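Local coordinates for fimbrin (Schizosaccharomyces pombe, PDB 1RT8), which binds and crosslinks actin filaments, associates with actin structures involved in cell polarity, and plays roles in cytokinesis, mating and spore formation, at residues D312-L317 and D341-F346; V367-A372 and T382-W387; F83-N88 and D111-R116. All coordinates share one frame; numbering follows the deposited sequence.

Contact 1 of 3, residues D312-L317 and D341-F346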
loop_
_atom_site.group_PDB
_atom_site.type_symbol
_atom_site.label_atom_id
_atom_site.label_comp_id
_atom_site.label_asym_id
_atom_site.label_seq_id
_atom_site.Cartn_x
_atom_site.Cartn_y
_atom_site.Cartn_z
ATOM N N ASP A 312 21.488 9.422 -0.828
ATOM C CA ASP A 312 22.640 8.998 -1.610
ATOM C C ASP A 312 22.368 9.063 -3.113
ATOM O O ASP A 312 23.177 8.603 -3.913
ATOM C CB ASP A 312 23.105 7.590 -1.207
ATOM C CG ASP A 312 22.115 6.509 -1.595
ATOM O OD1 ASP A 312 21.321 6.719 -2.538
ATOM O OD2 ASP A 312 22.143 5.441 -0.966
ATOM N N GLY A 313 21.213 9.618 -3.476
ATOM C CA GLY A 313 20.846 9.800 -4.869
ATOM C C GLY A 313 20.498 8.605 -5.735
ATOM O O GLY A 313 20.071 8.781 -6.879
ATOM N N LEU A 314 20.662 7.400 -5.207
ATOM C CA LEU A 314 20.389 6.194 -5.977
ATOM C C LEU A 314 18.926 6.004 -6.353
ATOM O O LEU A 314 18.615 5.602 -7.474
ATOM C CB LEU A 314 20.905 4.975 -5.212
ATOM C CG LEU A 314 22.432 4.943 -5.066
ATOM C CD1 LEU A 314 22.859 3.659 -4.345
ATOM C CD2 LEU A 314 23.067 5.001 -6.447
ATOM N N ILE A 315 18.032 6.286 -5.413
ATOM C CA ILE A 315 16.599 6.164 -5.650
ATOM C C ILE A 315 16.164 7.123 -6.750
ATOM O O ILE A 315 15.451 6.733 -7.671
ATOM C CB ILE A 315 15.793 6.473 -4.365
ATOM C CG1 ILE A 315 16.072 5.400 -3.310
ATOM C CG2 ILE A 315 14.298 6.582 -4.683
ATOM C CD1 ILE A 315 15.688 4.002 -3.710
ATOM N N LEU A 316 16.597 8.377 -6.656
ATOM C CA LEU A 316 16.246 9.376 -7.660
ATOM C C LEU A 316 16.759 8.984 -9.049
ATOM O O LEU A 316 16.039 9.099 -10.049
ATOM C CB LEU A 316 16.805 10.750 -7.258
ATOM C CG LEU A 316 16.082 11.424 -6.073
ATOM C CD1 LEU A 316 16.853 12.636 -5.586
ATOM C CD2 LEU A 316 14.691 11.836 -6.509
ATOM N N LEU A 317 18.003 8.517 -9.108
ATOM C CA LEU A 317 18.593 8.120 -10.372
ATOM C C LEU A 317 17.821 6.958 -10.991
ATOM O O LEU A 317 17.622 6.921 -12.204
ATOM C CB LEU A 317 20.070 7.773 -10.177
ATOM C CG LEU A 317 20.918 9.011 -9.848
ATOM C CD1 LEU A 317 22.351 8.615 -9.524
ATOM C CD2 LEU A 317 20.881 9.979 -11.017
ATOM N N ASP A 341 27.427 0.198 5.295
ATOM C CA ASP A 341 27.653 1.530 5.844
ATOM C C ASP A 341 27.077 2.587 4.910
ATOM O O ASP A 341 26.795 2.315 3.742
ATOM C CB ASP A 341 29.147 1.804 6.029
ATOM C CG ASP A 341 29.859 0.689 6.753
ATOM O OD1 ASP A 341 29.233 0.060 7.638
ATOM O OD2 ASP A 341 31.047 0.452 6.443
ATOM N N GLU A 342 26.900 3.793 5.433
ATOM C CA GLU A 342 26.379 4.884 4.623
ATOM C C GLU A 342 27.426 5.267 3.592
ATOM O O GLU A 342 28.627 5.246 3.877
ATOM C CB GLU A 342 26.072 6.108 5.482
ATOM C CG GLU A 342 24.888 5.963 6.412
ATOM C CD GLU A 342 24.497 7.290 7.035
ATOM O OE1 GLU A 342 25.373 7.939 7.653
ATOM O OE2 GLU A 342 23.317 7.686 6.902
ATOM N N MET A 343 26.965 5.612 2.396
ATOM C CA MET A 343 27.856 6.026 1.316
ATOM C C MET A 343 28.665 7.221 1.810
ATOM O O MET A 343 28.174 8.013 2.609
ATOM C CB MET A 343 27.024 6.435 0.094
ATOM C CG MET A 343 27.830 6.853 -1.125
ATOM S SD MET A 343 26.745 7.297 -2.496
ATOM C CE MET A 343 25.880 5.710 -2.774
ATOM N N MET A 344 29.908 7.348 1.357
ATOM C CA MET A 344 30.719 8.487 1.759
ATOM C C MET A 344 30.003 9.737 1.269
ATOM O O MET A 344 29.412 9.735 0.188
ATOM C CB MET A 344 32.103 8.408 1.135
ATOM C CG MET A 344 32.894 7.197 1.577
ATOM S SD MET A 344 34.541 7.248 0.880
ATOM C CE MET A 344 35.488 7.698 2.341
ATOM N N ARG A 345 30.072 10.813 2.042
ATOM C CA ARG A 345 29.373 12.022 1.652
ATOM C C ARG A 345 29.680 12.561 0.267
ATOM O O ARG A 345 28.751 12.833 -0.495
ATOM C CB ARG A 345 29.583 13.139 2.671
ATOM C CG ARG A 345 28.756 14.373 2.336
ATOM C CD ARG A 345 28.353 15.140 3.578
ATOM N NE ARG A 345 27.454 16.244 3.254
ATOM C CZ ARG A 345 27.800 17.295 2.520
ATOM N NH1 ARG A 345 29.030 17.385 2.032
ATOM N NH2 ARG A 345 26.916 18.257 2.285
ATOM N N PHE A 346 30.958 12.725 -0.069
ATOM C CA PHE A 346 31.290 13.265 -1.382
ATOM C C PHE A 346 30.722 12.390 -2.498
ATOM O O PHE A 346 30.386 12.890 -3.569
ATOM C CB PHE A 346 32.811 13.461 -1.534
ATOM C CG PHE A 346 33.583 12.199 -1.814
ATOM C CD1 PHE A 346 33.935 11.860 -3.120
ATOM C CD2 PHE A 346 34.009 11.379 -0.777
ATOM C CE1 PHE A 346 34.706 10.721 -3.384
ATOM C CE2 PHE A 346 34.781 10.239 -1.029
ATOM C CZ PHE A 346 35.130 9.912 -2.339
#
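Met-343 reaches across to Asp-312 and Leu-314 in the third calponin homology domain of fimbrin, and its main partner is the residue that makes an Asx turn. In that turn Leu-314 N donates to Asp-312 OD1 at 2.8 Å, nearly straight at 164°, and the oxygen is met almost along its own C-O direction. Gly-313, the N-cap of helix 314-323, sits inside the turn with a positive phi. The carboxylate can curl back this way because Asp-312 places CG between its backbone N and carbonyl carbon (chi1 69°). Its CB faces the methionine, with CG a little farther off.

Along 341-346 the backbone comes nearest at Met-343, whose CA is 6.7 Å from Asp-312 CA. The chain of Met-343 runs straight out to SD and then bends (chi3 -62°), crossing Asp-312 at about a right angle. Met-343 SD lies 3.9 Å from Asp-312 CB, and the bend brings CE to the same carbon. The next residue, Met-344, is at the N-cap position of helix 345-361, whose Asn-351 gives ND2 to the carbonyl of Asp-312 and also touches the side chains of Met-343 and Leu-314. Arg-345, in the first turn, forms a salt bridge with Asp-376.

If an alanine stood at Asp-312, the carboxylate would be gone, and the Leu-314 N-H at the start of the helix would probably be left without its acceptor. The surface buried is modest, 122 Å², and much of it is made at one methyl group: CE of Met-343, 3.7 Å from Asp-312 CB and 4.0 Å from Leu-314 CD1.

Contact 2 of 3, residues V367-A372 and T382-W387. With SO4 (sulfate ion), chain D.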
loop_
_atom_site.group_PDB
_atom_site.type_symbol
_atom_site.label_atom_id
_atom_site.label_comp_id
_atom_site.label_asym_id
_atom_site.label_seq_id
_atom_site.Cartn_x
_atom_site.Cartn_y
_atom_site.Cartn_z
ATOM N N VAL A 367 16.382 25.727 -10.202
ATOM C CA VAL A 367 17.351 26.806 -10.009
ATOM C C VAL A 367 17.931 26.995 -8.600
ATOM O O VAL A 367 19.129 27.251 -8.455
ATOM C CB VAL A 367 16.770 28.153 -10.481
ATOM C CG1 VAL A 367 17.900 29.156 -10.689
ATOM C CG2 VAL A 367 15.977 27.954 -11.771
ATOM N N GLY A 368 17.109 26.872 -7.563
ATOM C CA GLY A 368 17.631 27.056 -6.213
ATOM C C GLY A 368 18.009 25.787 -5.462
ATOM O O GLY A 368 18.265 25.815 -4.256
ATOM N N ILE A 369 18.061 24.665 -6.170
ATOM C CA ILE A 369 18.378 23.396 -5.532
ATOM C C ILE A 369 19.742 22.864 -5.932
ATOM O O ILE A 369 20.162 23.012 -7.073
ATOM C CB ILE A 369 17.320 22.343 -5.890
ATOM C CG1 ILE A 369 15.957 22.811 -5.386
ATOM C CG2 ILE A 369 17.706 20.990 -5.315
ATOM C CD1 ILE A 369 14.820 21.917 -5.774
ATOM N N GLN A 370 20.431 22.243 -4.987
ATOM C CA GLN A 370 21.735 21.672 -5.275
ATOM C C GLN A 370 21.859 20.255 -4.767
ATOM O O GLN A 370 21.155 19.852 -3.845
ATOM C CB GLN A 370 22.827 22.534 -4.679
ATOM C CG GLN A 370 22.863 23.901 -5.298
ATOM C CD GLN A 370 24.026 24.689 -4.806
ATOM O OE1 GLN A 370 24.298 24.716 -3.607
ATOM N NE2 GLN A 370 24.726 25.348 -5.720
ATOM N N GLY A 371 22.769 19.503 -5.376
ATOM C CA GLY A 371 22.968 18.119 -4.994
ATOM C C GLY A 371 23.063 17.935 -3.498
ATOM O O GLY A 371 22.338 17.123 -2.914
ATOM N N ALA A 372 23.945 18.710 -2.876
ATOM C CA ALA A 372 24.164 18.623 -1.444
ATOM C C ALA A 372 22.884 18.800 -0.635
ATOM O O ALA A 372 22.742 18.191 0.416
ATOM C CB ALA A 372 25.216 19.648 -1.005
ATOM N N THR A 382 13.992 18.591 -1.071
ATOM C CA THR A 382 13.864 17.204 -1.518
ATOM C C THR A 382 12.450 17.026 -2.083
ATOM O O THR A 382 12.263 16.380 -3.116
ATOM C CB THR A 382 14.093 16.195 -0.374
ATOM O OG1 THR A 382 15.440 16.307 0.102
ATOM C CG2 THR A 382 13.876 14.765 -0.866
ATOM N N LEU A 383 11.462 17.616 -1.412
ATOM C CA LEU A 383 10.080 17.541 -1.882
ATOM C C LEU A 383 9.939 18.299 -3.201
ATOM O O LEU A 383 9.221 17.871 -4.097
ATOM C CB LEU A 383 9.134 18.157 -0.854
ATOM C CG LEU A 383 8.825 17.392 0.431
ATOM C CD1 LEU A 383 8.157 18.346 1.407
ATOM C CD2 LEU A 383 7.900 16.206 0.130
ATOM N N ALA A 384 10.622 19.434 -3.309
ATOM C CA ALA A 384 10.552 20.243 -4.516
ATOM C C ALA A 384 11.115 19.493 -5.730
ATOM O O ALA A 384 10.542 19.547 -6.824
ATOM C CB ALA A 384 11.306 21.563 -4.310
ATOM N N LEU A 385 12.232 18.798 -5.545
ATOM C CA LEU A 385 12.830 18.055 -6.653
ATOM C C LEU A 385 11.939 16.885 -7.075
ATOM O O LEU A 385 11.705 16.683 -8.260
ATOM C CB LEU A 385 14.222 17.539 -6.278
ATOM C CG LEU A 385 14.868 16.533 -7.245
ATOM C CD1 LEU A 385 15.002 17.155 -8.631
ATOM C CD2 LEU A 385 16.252 16.133 -6.712
ATOM N N VAL A 386 11.442 16.106 -6.120
ATOM C CA VAL A 386 10.585 14.990 -6.506
ATOM C C VAL A 386 9.321 15.533 -7.172
ATOM O O VAL A 386 8.861 14.977 -8.171
ATOM C CB VAL A 386 10.213 14.096 -5.305
ATOM C CG1 VAL A 386 9.229 13.022 -5.738
ATOM C CG2 VAL A 386 11.469 13.448 -4.732
ATOM N N TRP A 387 8.774 16.624 -6.640
ATOM C CA TRP A 387 7.580 17.217 -7.233
ATOM C C TRP A 387 7.823 17.565 -8.696
ATOM O O TRP A 387 6.992 17.269 -9.551
ATOM C CB TRP A 387 7.148 18.478 -6.483
ATOM C CG TRP A 387 6.093 19.252 -7.218
ATOM C CD1 TRP A 387 6.182 20.538 -7.664
ATOM C CD2 TRP A 387 4.799 18.774 -7.624
ATOM N NE1 TRP A 387 5.023 20.896 -8.325
ATOM C CE2 TRP A 387 4.160 19.829 -8.313
ATOM C CE3 TRP A 387 4.120 17.559 -7.469
ATOM C CZ2 TRP A 387 2.871 19.706 -8.851
ATOM C CZ3 TRP A 387 2.830 17.436 -8.004
ATOM C CH2 TRP A 387 2.225 18.502 -8.684
HETATM S S SO4 D . 26.946 21.100 -4.956
HETATM O O1 SO4 D . 25.777 20.192 -4.280
HETATM O O2 SO4 D . 27.060 22.264 -4.100
HETATM O O3 SO4 D . 28.059 20.417 -5.035
HETATM O O4 SO4 D . 26.355 21.493 -6.215
#
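Ile-369 carries the apolar part of this contact by itself, laying its CD1 methyl on the flank of helix 379-397 where Ala-384 and Leu-385 adjoin. The isoleucine sits in the loop just ahead of helix 371-375 of the third calponin homology domain. Its chain is stretched out beyond CG1 (chi2 175°), which carries Ile-369 CD1 to 3.8 Å from Ala-384 CB. Ile-369 CD1 also lies 4.1 Å from Leu-385 N and 4.4 Å from Leu-385 CB, so the leucine is met at the root of its side chain. The side chain of Leu-385 also packs on Leu-316, Tyr-320 and Leu-366.

Polar interactions gather at the start of the short helix. Gln-370 is its N-cap residue, and its backbone N-H is taken by OD2 of Asp-373. A sulfate ion, probably from the crystallisation liquor, is bound in front of the first turn: Ala-372 N donates to sulfate O1 over 2.7 Å at 163°, and Asn-353 ND2 is a further donor to the ion. Gln-370 lies alongside without a bond, its OE1 3.7 Å from sulfate O2. Amide N-H groups at the start of a helix suit an anion, and the helix dipole would probably add to the attraction.

The chemistry thus divides by place. The directional bonds lie at the helix start, one from Gln-370 N to Asp-373 and others to a sulfate that is probably adventitious. Between the segments a methyl lies against a methyl, a methylene and the backbone N at the root of Leu-385; such a contact is apolar and non-directional, and by itself sets no particular rotation of one segment against the other.

Contact 3 of 3, residues F83-N88 and D111-R116. With SO4 (sulfate ion), chain B.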
loop_
_atom_site.group_PDB
_atom_site.type_symbol
_atom_site.label_atom_id
_atom_site.label_comp_id
_atom_site.label_asym_id
_atom_site.label_seq_id
_atom_site.Cartn_x
_atom_site.Cartn_y
_atom_site.Cartn_z
ATOM N N PHE A 83 -18.690 -6.457 -18.313
ATOM C CA PHE A 83 -18.554 -5.011 -18.228
ATOM C C PHE A 83 -18.575 -4.495 -16.780
ATOM O O PHE A 83 -17.771 -3.638 -16.395
ATOM C CB PHE A 83 -19.686 -4.355 -19.014
ATOM C CG PHE A 83 -19.576 -2.872 -19.097
ATOM C CD1 PHE A 83 -18.814 -2.277 -20.099
ATOM C CD2 PHE A 83 -20.222 -2.062 -18.167
ATOM C CE1 PHE A 83 -18.695 -0.890 -20.179
ATOM C CE2 PHE A 83 -20.110 -0.676 -18.234
ATOM C CZ PHE A 83 -19.343 -0.088 -19.246
ATOM N N LYS A 84 -19.504 -4.999 -15.976
ATOM C CA LYS A 84 -19.590 -4.556 -14.591
ATOM C C LYS A 84 -18.452 -5.120 -13.748
ATOM O O LYS A 84 -17.964 -4.449 -12.837
ATOM C CB LYS A 84 -20.947 -4.922 -13.989
ATOM C CG LYS A 84 -22.077 -4.010 -14.466
ATOM C CD LYS A 84 -23.384 -4.286 -13.734
ATOM C CE LYS A 84 -24.460 -3.292 -14.160
ATOM N NZ LYS A 84 -24.628 -3.296 -15.636
ATOM N N CYS A 85 -18.027 -6.340 -14.056
ATOM C CA CYS A 85 -16.917 -6.964 -13.340
ATOM C C CYS A 85 -15.619 -6.172 -13.583
ATOM O O CYS A 85 -14.793 -6.024 -12.676
ATOM C CB CYS A 85 -16.719 -8.410 -13.800
ATOM S SG CYS A 85 -17.998 -9.597 -13.286
ATOM N N ILE A 86 -15.440 -5.668 -14.807
ATOM C CA ILE A 86 -14.247 -4.896 -15.135
ATOM C C ILE A 86 -14.208 -3.588 -14.345
ATOM O O ILE A 86 -13.159 -3.222 -13.805
ATOM C CB ILE A 86 -14.171 -4.572 -16.641
ATOM C CG1 ILE A 86 -13.900 -5.848 -17.443
ATOM C CG2 ILE A 86 -13.075 -3.542 -16.893
ATOM C CD1 ILE A 86 -12.579 -6.530 -17.103
ATOM N N GLU A 87 -15.344 -2.890 -14.281
ATOM C CA GLU A 87 -15.440 -1.639 -13.530
ATOM C C GLU A 87 -15.047 -1.915 -12.084
ATOM O O GLU A 87 -14.220 -1.216 -11.510
ATOM C CB GLU A 87 -16.870 -1.073 -13.574
ATOM C CG GLU A 87 -17.363 -0.690 -14.973
ATOM C CD GLU A 87 -18.787 -0.159 -14.969
ATOM O OE1 GLU A 87 -19.665 -0.788 -14.345
ATOM O OE2 GLU A 87 -19.035 0.888 -15.590
ATOM N N ASN A 88 -15.653 -2.938 -11.492
ATOM C CA ASN A 88 -15.341 -3.303 -10.116
ATOM C C ASN A 88 -13.858 -3.670 -9.986
ATOM O O ASN A 88 -13.191 -3.284 -9.025
ATOM C CB ASN A 88 -16.193 -4.500 -9.672
ATOM C CG ASN A 88 -17.627 -4.113 -9.339
ATOM O OD1 ASN A 88 -18.016 -2.958 -9.466
ATOM N ND2 ASN A 88 -18.419 -5.092 -8.900
ATOM N N ASP A 111 -7.355 -10.127 -15.580
ATOM C CA ASP A 111 -6.794 -11.315 -14.950
ATOM C C ASP A 111 -7.728 -11.781 -13.834
ATOM O O ASP A 111 -7.904 -12.985 -13.621
ATOM C CB ASP A 111 -5.404 -11.021 -14.371
ATOM C CG ASP A 111 -4.382 -10.661 -15.438
ATOM O OD1 ASP A 111 -4.367 -11.312 -16.501
ATOM O OD2 ASP A 111 -3.579 -9.735 -15.207
ATOM N N ILE A 112 -8.310 -10.826 -13.112
ATOM C CA ILE A 112 -9.240 -11.153 -12.034
ATOM C C ILE A 112 -10.504 -11.730 -12.667
ATOM O O ILE A 112 -11.019 -12.749 -12.219
ATOM C CB ILE A 112 -9.617 -9.912 -11.198
ATOM C CG1 ILE A 112 -8.374 -9.363 -10.492
ATOM C CG2 ILE A 112 -10.685 -10.280 -10.167
ATOM C CD1 ILE A 112 -8.626 -8.093 -9.678
ATOM N N LEU A 113 -10.984 -11.085 -13.724
ATOM C CA LEU A 113 -12.183 -11.549 -14.424
ATOM C C LEU A 113 -12.033 -12.997 -14.900
ATOM O O LEU A 113 -12.998 -13.757 -14.903
ATOM C CB LEU A 113 -12.488 -10.639 -15.624
ATOM C CG LEU A 113 -13.617 -11.075 -16.576
ATOM C CD1 LEU A 113 -14.934 -11.125 -15.832
ATOM C CD2 LEU A 113 -13.706 -10.110 -17.740
ATOM N N GLU A 114 -10.820 -13.375 -15.293
ATOM C CA GLU A 114 -10.554 -14.724 -15.781
ATOM C C GLU A 114 -10.250 -15.724 -14.672
ATOM O O GLU A 114 -10.092 -16.915 -14.935
ATOM C CB GLU A 114 -9.385 -14.703 -16.769
ATOM C CG GLU A 114 -9.711 -14.079 -18.117
ATOM C CD GLU A 114 -8.468 -13.743 -18.921
ATOM O OE1 GLU A 114 -7.411 -14.364 -18.668
ATOM O OE2 GLU A 114 -8.547 -12.869 -19.812
ATOM N N GLY A 115 -10.166 -15.243 -13.437
ATOM C CA GLY A 115 -9.873 -16.126 -12.324
ATOM C C GLY A 115 -8.452 -16.671 -12.280
ATOM O O GLY A 115 -8.244 -17.791 -11.814
ATOM N N ARG A 116 -7.473 -15.899 -12.758
ATOM C CA ARG A 116 -6.078 -16.343 -12.737
ATOM C C ARG A 116 -5.764 -16.692 -11.287
ATOM O O ARG A 116 -5.786 -15.820 -10.419
ATOM C CB ARG A 116 -5.142 -15.226 -13.203
ATOM C CG ARG A 116 -5.431 -14.683 -14.593
ATOM C CD ARG A 116 -5.116 -15.689 -15.692
ATOM N NE ARG A 116 -4.274 -15.071 -16.710
ATOM C CZ ARG A 116 -2.945 -15.144 -16.734
ATOM N NH1 ARG A 116 -2.294 -15.830 -15.802
ATOM N NH2 ARG A 116 -2.263 -14.501 -17.673
HETATM S S SO4 B . -2.777 -18.996 -13.431
HETATM O O1 SO4 B . -3.983 -19.983 -12.977
HETATM O O2 SO4 B . -2.805 -17.896 -12.484
HETATM O O3 SO4 B . -1.645 -19.642 -13.426
HETATM O O4 SO4 B . -3.220 -18.523 -14.718
#
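Leu-113 spreads its two methyls over Cys-85 and Ile-86, and so joins short helix 109-113 to helix 82-99 in the first calponin homology domain. The leucine lies within a Schellman motif, in which Gly-115 N bonds back to Ile-112 O (2.9 Å) and Arg-116 N to Asp-111 O, with Gly-115 at positive phi.

Leu-113 CB points toward the facing helix, where its nearest neighbour is Ile-86 CD1 at 4.4 Å; the closer contacts are made farther out. CG, anti to the backbone N (chi1 173°), is the fork that carries the touching atoms forward. One branch, Leu-113 CD1, ends 3.8 Å from Cys-85 CB. The other, Leu-113 CD2, meets Ile-86 CD1, also at 3.8 Å, the two side chains crossing at about a right angle. Asn-82 touches the leucine as well.

Arg-116, the last residue of the motif, has two long salt bridges from NE: to Glu-114 OE1, and to Asp-111 OD1, which lies well out of the guanidinium plane and is held by charge alone. A sulfate ion, probably from the crystallisation liquor and hydrogen-bonded to the backbone N atoms of Glu-117 and His-118, also takes a weak, bent bond from Arg-116 NH1 to O4, 3.0 Å at 131°.

How the contacts relate
Contacts 1 and 2 belong to one calponin homology domain, the third, in the second actin-binding region, whereas contact 3 lies in the first domain, within the other region. The first two have centres 15 Å apart, and their segments touch where Leu-316 CD1 packs 3.7 Å from Leu-385 CD2; helix 345-361 is followed in the chain by helix 371-375. Contact 3 is about 42 Å from either, centre to centre, with nearest atoms about 26 Å away, and touches neither. It does resemble contact 2 in one respect: beside each, a sulfate accepts from backbone N-H at a helix start, one in contact 2 and two in contact 3.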